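Uncharacterized protein YLR021W (Saccharomyces cerevisiae, PDB 2Z5B) pairs with a partner chaperone subunit to form a heterodimer that binds proteasome precursors and assists 20S proteasome assembly by promoting alpha-ring formation. Local coordinates at residues Ile38-Arg43 against Leu141-Ser146; Thr51-Ser56 against Val98-Asp103. All coordinates share one frame; numbering follows the deposited sequence.

Interaction 1 of 2, residues Ile38-Arg43 against Leu141-Ser146; sequences ILLQIR and LLISMS
The parallel pair at the middle of the mixed beta-sheet joins Ile38-Arg43 to Leu141-Ser146, with Leu39 beside Leu142, Leu40 beside Ile143, Gln41 beside Ser144 and Ile42 beside Met145. Five backbone hydrogen bonds zip the strands, from Leu142 N to Ile38 O (2.9 Å) through to Ser146 N on Ile42 O (3.0 Å). On the face of Leu40, the CD1 methyl of Leu141 reaches across to Ile38 CG2 (3.8 Å). Further along, Ile42 and Met145 run alongside each other in the same direction, and the thioether bends at chi3 (-32°) to bring CE against Ile42 CD1 at 3.4 Å, a tight fit; the same CD1 also meets Ile143 CG2 at 4.0 Å. On the other face, Leu39 CD1 touches Leu142 CB (3.9 Å), the two side chains crossing at a slant. There Arg43 grips Gln41 OE1 side-on with NE and NH2, both at 2.8 Å, so that OE1 lies at the guanidinium edge, in its plane. This face meets the chain of Protein YPL144W, whose Ser42 and Tyr62 hydrogen-bond to Gln41 and Ser144. Ile38, Leu40 and Leu141 pack instead on helix 109-124, while strands 26-33 and 50-56 flank the pair.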
# COMPACT_ATOMS: atom_id res chain seq x y z
N ILE B 38 0.21 4.20 -7.47
CA ILE B 38 -0.85 4.18 -6.49
C ILE B 38 -0.53 3.05 -5.54
O ILE B 38 -0.06 1.99 -5.98
CB ILE B 38 -2.24 4.04 -7.15
CG1 ILE B 38 -2.62 5.38 -7.83
CG2 ILE B 38 -3.29 3.66 -6.12
CD1 ILE B 38 -3.57 5.27 -8.97
N LEU B 39 -0.72 3.29 -4.25
CA LEU B 39 -0.53 2.23 -3.26
C LEU B 39 -1.89 1.80 -2.76
O LEU B 39 -2.57 2.57 -2.08
CB LEU B 39 0.37 2.69 -2.10
CG LEU B 39 0.57 1.74 -0.90
CD1 LEU B 39 1.22 0.43 -1.36
CD2 LEU B 39 1.44 2.41 0.14
N LEU B 40 -2.28 0.57 -3.10
CA LEU B 40 -3.59 0.01 -2.74
C LEU B 40 -3.47 -1.06 -1.68
O LEU B 40 -2.64 -1.98 -1.80
CB LEU B 40 -4.28 -0.58 -4.00
CG LEU B 40 -5.63 -1.26 -3.80
CD1 LEU B 40 -6.69 -0.23 -3.40
CD2 LEU B 40 -6.04 -1.97 -5.09
N GLN B 41 -4.29 -0.94 -0.63
CA GLN B 41 -4.41 -1.97 0.41
C GLN B 41 -5.71 -2.70 0.21
O GLN B 41 -6.76 -2.07 0.01
CB GLN B 41 -4.44 -1.37 1.82
CG GLN B 41 -3.15 -0.75 2.30
CD GLN B 41 -3.29 -0.27 3.71
OE1 GLN B 41 -3.15 -1.05 4.66
NE2 GLN B 41 -3.59 1.01 3.86
N ILE B 42 -5.66 -4.03 0.27
CA ILE B 42 -6.89 -4.84 0.36
C ILE B 42 -6.80 -5.80 1.53
O ILE B 42 -6.14 -6.85 1.44
CB ILE B 42 -7.21 -5.62 -0.93
CG1 ILE B 42 -6.99 -4.74 -2.17
CG2 ILE B 42 -8.66 -6.11 -0.87
CD1 ILE B 42 -7.03 -5.49 -3.48
N ARG B 43 -7.44 -5.46 2.63
CA ARG B 43 -7.30 -6.22 3.85
C ARG B 43 -8.53 -7.08 4.16
O ARG B 43 -9.66 -6.64 3.99
CB ARG B 43 -7.04 -5.28 5.02
CG ARG B 43 -5.71 -4.54 4.94
CD ARG B 43 -5.49 -3.84 6.24
NE ARG B 43 -4.29 -3.00 6.24
CZ ARG B 43 -3.52 -2.82 7.31
NH1 ARG B 43 -3.80 -3.49 8.43
NH2 ARG B 43 -2.46 -2.01 7.25
N LEU B 141 1.31 0.32 -10.12
CA LEU B 141 0.43 0.05 -9.00
C LEU B 141 1.07 -0.95 -8.05
O LEU B 141 1.46 -2.05 -8.45
CB LEU B 141 -0.94 -0.46 -9.51
CG LEU B 141 -2.08 -0.87 -8.58
CD1 LEU B 141 -2.50 0.20 -7.56
CD2 LEU B 141 -3.29 -1.28 -9.42
N LEU B 142 1.16 -0.55 -6.79
CA LEU B 142 1.65 -1.41 -5.73
C LEU B 142 0.44 -1.88 -4.92
O LEU B 142 -0.35 -1.05 -4.44
CB LEU B 142 2.64 -0.60 -4.87
CG LEU B 142 3.83 -1.16 -4.09
CD1 LEU B 142 4.55 -2.28 -4.80
CD2 LEU B 142 4.81 -0.03 -3.79
N ILE B 143 0.25 -3.20 -4.83
CA ILE B 143 -0.92 -3.77 -4.15
C ILE B 143 -0.48 -4.63 -2.98
O ILE B 143 0.22 -5.62 -3.15
CB ILE B 143 -1.85 -4.62 -5.10
CG1 ILE B 143 -2.27 -3.79 -6.32
CG2 ILE B 143 -3.09 -5.11 -4.32
CD1 ILE B 143 -2.97 -4.59 -7.45
N SER B 144 -0.89 -4.23 -1.79
CA SER B 144 -0.69 -5.05 -0.61
C SER B 144 -2.04 -5.64 -0.23
O SER B 144 -3.02 -4.91 -0.08
CB SER B 144 -0.11 -4.24 0.55
OG SER B 144 1.19 -3.76 0.24
N MET B 145 -2.10 -6.96 -0.07
CA MET B 145 -3.37 -7.61 0.19
C MET B 145 -3.27 -8.88 1.03
O MET B 145 -2.17 -9.42 1.20
CB MET B 145 -4.11 -7.88 -1.13
CG MET B 145 -3.38 -8.77 -2.14
SD MET B 145 -4.30 -8.88 -3.72
CE MET B 145 -5.97 -8.73 -3.14
N SER B 146 -4.41 -9.34 1.54
CA SER B 146 -4.50 -10.65 2.19
C SER B 146 -4.68 -11.73 1.13
O SER B 146 -5.64 -11.70 0.36
CB SER B 146 -5.70 -10.69 3.14
OG SER B 146 -6.01 -12.02 3.55

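Interaction 2 of 2, residues Thr51-Ser56 against Val98-Asp103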
# COMPACT_ATOMS: atom_id res chain seq x y z
N THR B 51 2.41 -8.57 -1.22
CA THR B 51 2.54 -7.30 -1.95
C THR B 51 3.04 -7.58 -3.35
O THR B 51 3.99 -8.37 -3.54
CB THR B 51 3.48 -6.29 -1.23
OG1 THR B 51 2.91 -5.90 0.02
CG2 THR B 51 3.70 -5.04 -2.08
N TYR B 52 2.42 -6.93 -4.33
CA TYR B 52 2.75 -7.09 -5.73
C TYR B 52 2.91 -5.74 -6.40
O TYR B 52 2.18 -4.80 -6.09
CB TYR B 52 1.67 -7.90 -6.47
CG TYR B 52 1.38 -9.21 -5.78
CD1 TYR B 52 2.18 -10.34 -6.01
CD2 TYR B 52 0.34 -9.31 -4.87
CE1 TYR B 52 1.92 -11.54 -5.34
CE2 TYR B 52 0.07 -10.50 -4.21
CZ TYR B 52 0.86 -11.61 -4.45
OH TYR B 52 0.56 -12.78 -3.78
N GLU B 53 3.87 -5.66 -7.31
CA GLU B 53 4.03 -4.50 -8.15
C GLU B 53 3.52 -4.84 -9.54
O GLU B 53 3.97 -5.81 -10.17
CB GLU B 53 5.50 -4.04 -8.16
CG GLU B 53 5.71 -2.72 -8.89
CD GLU B 53 7.10 -2.13 -8.67
OE1 GLU B 53 8.10 -2.88 -8.60
OE2 GLU B 53 7.18 -0.89 -8.58
N VAL B 54 2.54 -4.05 -10.00
CA VAL B 54 1.94 -4.20 -11.32
C VAL B 54 2.35 -2.99 -12.18
O VAL B 54 2.01 -1.85 -11.87
CB VAL B 54 0.39 -4.34 -11.22
CG1 VAL B 54 -0.18 -4.97 -12.51
CG2 VAL B 54 0.00 -5.18 -10.01
N SER B 55 3.10 -3.25 -13.25
CA SER B 55 3.51 -2.19 -14.18
C SER B 55 3.26 -2.57 -15.64
O SER B 55 3.33 -3.75 -16.00
CB SER B 55 4.98 -1.80 -13.96
OG SER B 55 5.84 -2.90 -14.18
N SER B 56 2.96 -1.57 -16.46
CA SER B 56 2.60 -1.80 -17.86
C SER B 56 3.81 -2.13 -18.72
O SER B 56 4.87 -1.51 -18.60
CB SER B 56 1.87 -0.58 -18.43
OG SER B 56 2.68 0.58 -18.37
N VAL B 98 5.05 -8.37 -10.35
CA VAL B 98 6.20 -8.81 -9.54
C VAL B 98 5.78 -8.96 -8.08
O VAL B 98 5.23 -8.03 -7.47
CB VAL B 98 7.39 -7.83 -9.66
CG1 VAL B 98 8.59 -8.31 -8.82
CG2 VAL B 98 7.82 -7.68 -11.10
N THR B 99 6.06 -10.13 -7.53
CA THR B 99 5.78 -10.46 -6.16
C THR B 99 6.89 -9.91 -5.27
O THR B 99 8.06 -10.30 -5.41
CB THR B 99 5.67 -11.99 -5.99
OG1 THR B 99 4.67 -12.49 -6.88
CG2 THR B 99 5.29 -12.36 -4.57
N LYS B 100 6.52 -9.00 -4.38
CA LYS B 100 7.48 -8.40 -3.44
C LYS B 100 7.41 -9.11 -2.09
O LYS B 100 8.41 -9.18 -1.36
CB LYS B 100 7.25 -6.89 -3.27
CG LYS B 100 7.29 -6.07 -4.55
CD LYS B 100 8.65 -6.19 -5.26
CE LYS B 100 8.71 -5.31 -6.49
NZ LYS B 100 9.04 -3.90 -6.13
N LEU B 101 6.25 -9.66 -1.77
CA LEU B 101 6.01 -10.34 -0.50
C LEU B 101 4.89 -11.35 -0.71
O LEU B 101 3.88 -11.02 -1.31
CB LEU B 101 5.61 -9.32 0.59
CG LEU B 101 5.57 -9.83 2.03
CD1 LEU B 101 6.97 -10.13 2.57
CD2 LEU B 101 4.86 -8.82 2.92
N GLY B 102 5.08 -12.57 -0.23
CA GLY B 102 4.09 -13.64 -0.40
C GLY B 102 4.40 -14.61 -1.53
O GLY B 102 5.53 -14.66 -2.03
N ASP B 103 3.39 -15.38 -1.96
CA ASP B 103 3.57 -16.43 -2.98
C ASP B 103 3.76 -15.86 -4.39
O ASP B 103 2.92 -15.10 -4.88
CB ASP B 103 2.37 -17.39 -2.96
CG ASP B 103 2.68 -18.71 -3.64
OD1 ASP B 103 2.30 -18.87 -4.82
OD2 ASP B 103 3.32 -19.58 -2.99
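Thr99 OG1 and Asp103 O border the Tyr52 ring roughly in its plane, while Val98 O and Leu101 O approach obliquely. Thr99 runs alongside the tyrosine, its OG1 3.3 Å from Tyr52 CE1, and Tyr52 OH makes a weak hydrogen bond to Asp103 O. Next to this ring the antiparallel pairing of Thr51-Ser56 with Val98-Asp103 is broken by a classic beta bulge, a shift of one residue in which Lys100 and Leu101 share Thr51 as their opposite residue. Thr51 O accepts from Lys100 N (2.7 Å) and from Leu101 N (3.1 Å), the latter on a lone pair. Beyond the bulge, Glu53 and Val98 form a hydrogen-bonded pair. The lysine chain crosses the glutamate, and its last turn (chi4 83°) brings Lys100 NZ to Glu53 OE1 in a 2.8 Å salt bridge, met from above the carboxylate plane. The ammonium also bonds to Leu88 O of the Protein YPL144W chain, joining the bulge to the heterodimer interface. An alanine here would probably leave the Glu53 carboxylate without this counter-charge and Leu88 O of that chain without this donor. Below the ammonium, Lys100 CE packs 3.8 Å from Glu53 CB.

Overall arrangement
From the N terminus, the chain passes through strands 3-9 and 26-33 before entering strand 38-44, the first half of interaction 1. It then runs into strand 50-56, which pairs with 98-103 in interaction 2 after an excursion containing helix 84-91. Only after helix 109-124 does strand 140-145 return to complete interaction 1, so the smaller loop lies wholly within the larger one. The late strand inserts between two that are consecutive in sequence, and Leu141 O and Val54 N, 2.7 Å apart, probably hydrogen-bond across the seam. With this seam between strands 140-145 and 50-56, the two contacts connect the middle of the sheet to its 95-99 edge.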